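Local coordinates for protein 2,5-dihydroxypyridine 5,6-dioxygenase (PDB 7CUP) that catalyses the iron-dependent, dioxygen-consuming ring opening of 2,5-dihydroxypyridine to N-formylmaleamate in aerobic nicotinate degradation, at residues 17-22 / 94-99. Residues are numbered along the deposited sequence; the frame is centred on the assembly and turned at random.
Sequences KLSRVD and ADLVVD
S19, just past the end of helix 5-18, turns its CB toward strand 96-99 and meets the CD1 methyl of L96 at 3.5 Å. Its OG lies beside the backbone N (chi1 -69°), hydrogen-bonded to V15 O in the last turn and to A181 N, and is farther from L96 CD1 than CB is. S19 O lies 3.9 Å from the same CD1 and takes a hydrogen bond from R118 NH2. Next, R20 closes a Schellman motif: with positive phi (67°) it stands at the C-prime position, its N bonded to K17 O at 2.8 Å, while V21 N returns to L16 O. The R20 side chain leads away to a salt bridge with D182. The reversal brings V21 back beside the strand, and its CG2 reaches L96 CD1 at 4.1 Å, the two side chains crossing at about a right angle. L96 touches both residues through CD1 alone, and also packs on L16. The contact joins the C-terminal end of helix 5-18 to strand 96-99, the middle strand of the parallel sheet, where V98 also touches F12 and L16. With no hydrogen bond across and S19 OG and O engaged elsewhere, the pairing rests on shape and apolar burial around one methyl.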
ATOM      1  N   LYS A  17      -6.926 -29.695   4.246  1.00 24.46           N
ATOM      2  CA  LYS A  17      -7.308 -31.092   3.901  1.00 30.20           C
ATOM      3  C   LYS A  17      -7.100 -32.013   5.116  1.00 28.01           C
ATOM      4  O   LYS A  17      -8.059 -32.700   5.505  1.00 26.86           O
ATOM      5  CB  LYS A  17      -6.536 -31.574   2.673  1.00 30.03           C
ATOM      6  CG  LYS A  17      -7.420 -31.848   1.474  1.00 40.49           C
ATOM      7  CD  LYS A  17      -6.703 -32.403   0.262  1.00 44.53           C
ATOM      8  CE  LYS A  17      -6.476 -31.335  -0.785  1.00 50.03           C
ATOM      9  NZ  LYS A  17      -5.506 -31.766  -1.815  1.00 57.15           N
ATOM     10  N   LEU A  18      -5.921 -32.004   5.729  1.00 24.55           N
ATOM     11  CA  LEU A  18      -5.681 -32.831   6.927  1.00 24.82           C
ATOM     12  C   LEU A  18      -6.689 -32.433   8.003  1.00 22.70           C
ATOM     13  O   LEU A  18      -7.070 -33.290   8.804  1.00 22.81           O
ATOM     14  CB  LEU A  18      -4.242 -32.636   7.409  1.00 26.54           C
ATOM     15  CG  LEU A  18      -3.178 -33.327   6.568  1.00 27.77           C
ATOM     16  CD1 LEU A  18      -1.781 -32.979   7.073  1.00 29.22           C
ATOM     17  CD2 LEU A  18      -3.398 -34.841   6.559  1.00 31.63           C
ATOM     18  N   SER A  19      -7.087 -31.166   8.035  1.00 22.27           N
ATOM     19  CA  SER A  19      -8.081 -30.607   8.988  1.00 20.92           C
ATOM     20  C   SER A  19      -9.529 -30.916   8.558  1.00 20.71           C
ATOM     21  O   SER A  19     -10.452 -30.350   9.167  1.00 22.72           O
ATOM     22  CB  SER A  19      -7.869 -29.108   9.167  1.00 20.86           C
ATOM     23  OG  SER A  19      -6.665 -28.831   9.850  1.00 20.36           O
ATOM     24  N   ARG A  20      -9.733 -31.734   7.528  1.00 21.88           N
ATOM     25  CA  ARG A  20     -11.055 -32.234   7.062  1.00 24.73           C
ATOM     26  C   ARG A  20     -11.900 -31.090   6.504  1.00 25.01           C
ATOM     27  O   ARG A  20     -13.149 -31.138   6.578  1.00 21.70           O
ATOM     28  CB  ARG A  20     -11.738 -33.062   8.163  1.00 28.93           C
ATOM     29  CG  ARG A  20     -11.061 -34.418   8.349  1.00 32.16           C
ATOM     30  CD  ARG A  20     -11.819 -35.495   9.116  1.00 38.87           C
ATOM     31  NE  ARG A  20     -10.943 -36.046  10.150  1.00 45.90           N
ATOM     32  CZ  ARG A  20      -9.876 -36.839   9.951  1.00 51.49           C
ATOM     33  NH1 ARG A  20      -9.532 -37.214   8.728  1.00 57.81           N
ATOM     34  NH2 ARG A  20      -9.155 -37.255  10.986  1.00 48.93           N
ATOM     35  N   VAL A  21     -11.261 -30.104   5.884  1.00 21.57           N
ATOM     36  CA  VAL A  21     -12.012 -29.065   5.133  1.00 20.67           C
ATOM     37  C   VAL A  21     -12.338 -29.629   3.758  1.00 21.03           C
ATOM     38  O   VAL A  21     -11.446 -30.155   3.110  1.00 20.44           O
ATOM     39  CB  VAL A  21     -11.211 -27.771   5.013  1.00 19.65           C
ATOM     40  CG1 VAL A  21     -11.873 -26.796   4.078  1.00 20.79           C
ATOM     41  CG2 VAL A  21     -10.961 -27.171   6.379  1.00 19.52           C
ATOM     42  N   ASP A  22     -13.588 -29.503   3.336  1.00 24.83           N
ATOM     43  CA  ASP A  22     -14.056 -29.888   1.979  1.00 26.95           C
ATOM     44  C   ASP A  22     -15.293 -29.051   1.686  1.00 25.45           C
ATOM     45  O   ASP A  22     -15.604 -28.136   2.471  1.00 24.68           O
ATOM     46  CB  ASP A  22     -14.321 -31.401   1.876  1.00 27.36           C
ATOM     47  CG  ASP A  22     -15.372 -31.901   2.854  1.00 28.96           C
ATOM     48  OD1 ASP A  22     -16.286 -31.126   3.210  1.00 26.03           O
ATOM     49  OD2 ASP A  22     -15.220 -33.049   3.314  1.00 34.81           O
ATOM     50  N   ALA A  94     -18.655 -21.075  11.928  1.00 22.63           N
ATOM     51  CA  ALA A  94     -17.727 -21.803  11.033  1.00 20.67           C
ATOM     52  C   ALA A  94     -17.561 -23.254  11.493  1.00 20.15           C
ATOM     53  O   ALA A  94     -17.654 -23.526  12.708  1.00 19.62           O
ATOM     54  CB  ALA A  94     -16.387 -21.101  11.014  1.00 22.83           C
ATOM     55  N   ASP A  95     -17.181 -24.151  10.584  1.00 18.76           N
ATOM     56  CA  ASP A  95     -16.719 -25.502  10.987  1.00 20.43           C
ATOM     57  C   ASP A  95     -15.282 -25.403  11.519  1.00 20.78           C
ATOM     58  O   ASP A  95     -14.934 -26.093  12.477  1.00 20.20           O
ATOM     59  CB  ASP A  95     -16.850 -26.477   9.828  1.00 22.33           C
ATOM     60  CG  ASP A  95     -18.312 -26.697   9.465  1.00 25.77           C
ATOM     61  OD1 ASP A  95     -19.044 -27.274  10.303  1.00 25.49           O
ATOM     62  OD2 ASP A  95     -18.702 -26.232   8.388  1.00 27.51           O
ATOM     63  N   LEU A  96     -14.465 -24.569  10.899  1.00 19.47           N
ATOM     64  CA  LEU A  96     -13.024 -24.450  11.240  1.00 19.94           C
ATOM     65  C   LEU A  96     -12.661 -22.968  11.243  1.00 19.44           C
ATOM     66  O   LEU A  96     -13.095 -22.245  10.313  1.00 17.43           O
ATOM     67  CB  LEU A  96     -12.184 -25.205  10.210  1.00 22.40           C
ATOM     68  CG  LEU A  96     -10.680 -25.225  10.525  1.00 27.08           C
ATOM     69  CD1 LEU A  96     -10.096 -26.630  10.373  1.00 32.89           C
ATOM     70  CD2 LEU A  96      -9.926 -24.271   9.640  1.00 26.51           C
ATOM     71  N   VAL A  97     -11.958 -22.516  12.273  1.00 21.31           N
ATOM     72  CA  VAL A  97     -11.405 -21.131  12.341  1.00 20.30           C
ATOM     73  C   VAL A  97      -9.906 -21.261  12.110  1.00 20.68           C
ATOM     74  O   VAL A  97      -9.310 -22.143  12.770  1.00 21.00           O
ATOM     75  CB  VAL A  97     -11.719 -20.472  13.697  1.00 21.69           C
ATOM     76  CG1 VAL A  97     -11.031 -19.116  13.831  1.00 22.35           C
ATOM     77  CG2 VAL A  97     -13.226 -20.348  13.893  1.00 19.93           C
ATOM     78  N   VAL A  98      -9.359 -20.527  11.127  1.00 18.90           N
ATOM     79  CA  VAL A  98      -7.887 -20.316  11.016  1.00 17.71           C
ATOM     80  C   VAL A  98      -7.574 -19.064  11.816  1.00 16.41           C
ATOM     81  O   VAL A  98      -7.951 -17.995  11.386  1.00 18.27           O
ATOM     82  CB  VAL A  98      -7.416 -20.140   9.571  1.00 19.21           C
ATOM     83  CG1 VAL A  98      -5.928 -19.902   9.543  1.00 20.22           C
ATOM     84  CG2 VAL A  98      -7.807 -21.338   8.724  1.00 19.15           C
ATOM     85  N   ASP A  99      -6.913 -19.199  12.945  1.00 16.01           N
ATOM     86  CA  ASP A  99      -6.575 -18.037  13.795  1.00 19.28           C
ATOM     87  C   ASP A  99      -5.184 -17.520  13.399  1.00 19.46           C
ATOM     88  O   ASP A  99      -4.178 -18.187  13.665  1.00 18.52           O
ATOM     89  CB  ASP A  99      -6.736 -18.470  15.253  1.00 20.66           C
ATOM     90  CG  ASP A  99      -6.318 -17.421  16.256  1.00 21.84           C
ATOM     91  OD1 ASP A  99      -6.046 -16.274  15.813  1.00 20.96           O
ATOM     92  OD2 ASP A  99      -6.215 -17.786  17.446  1.00 19.24           O
TER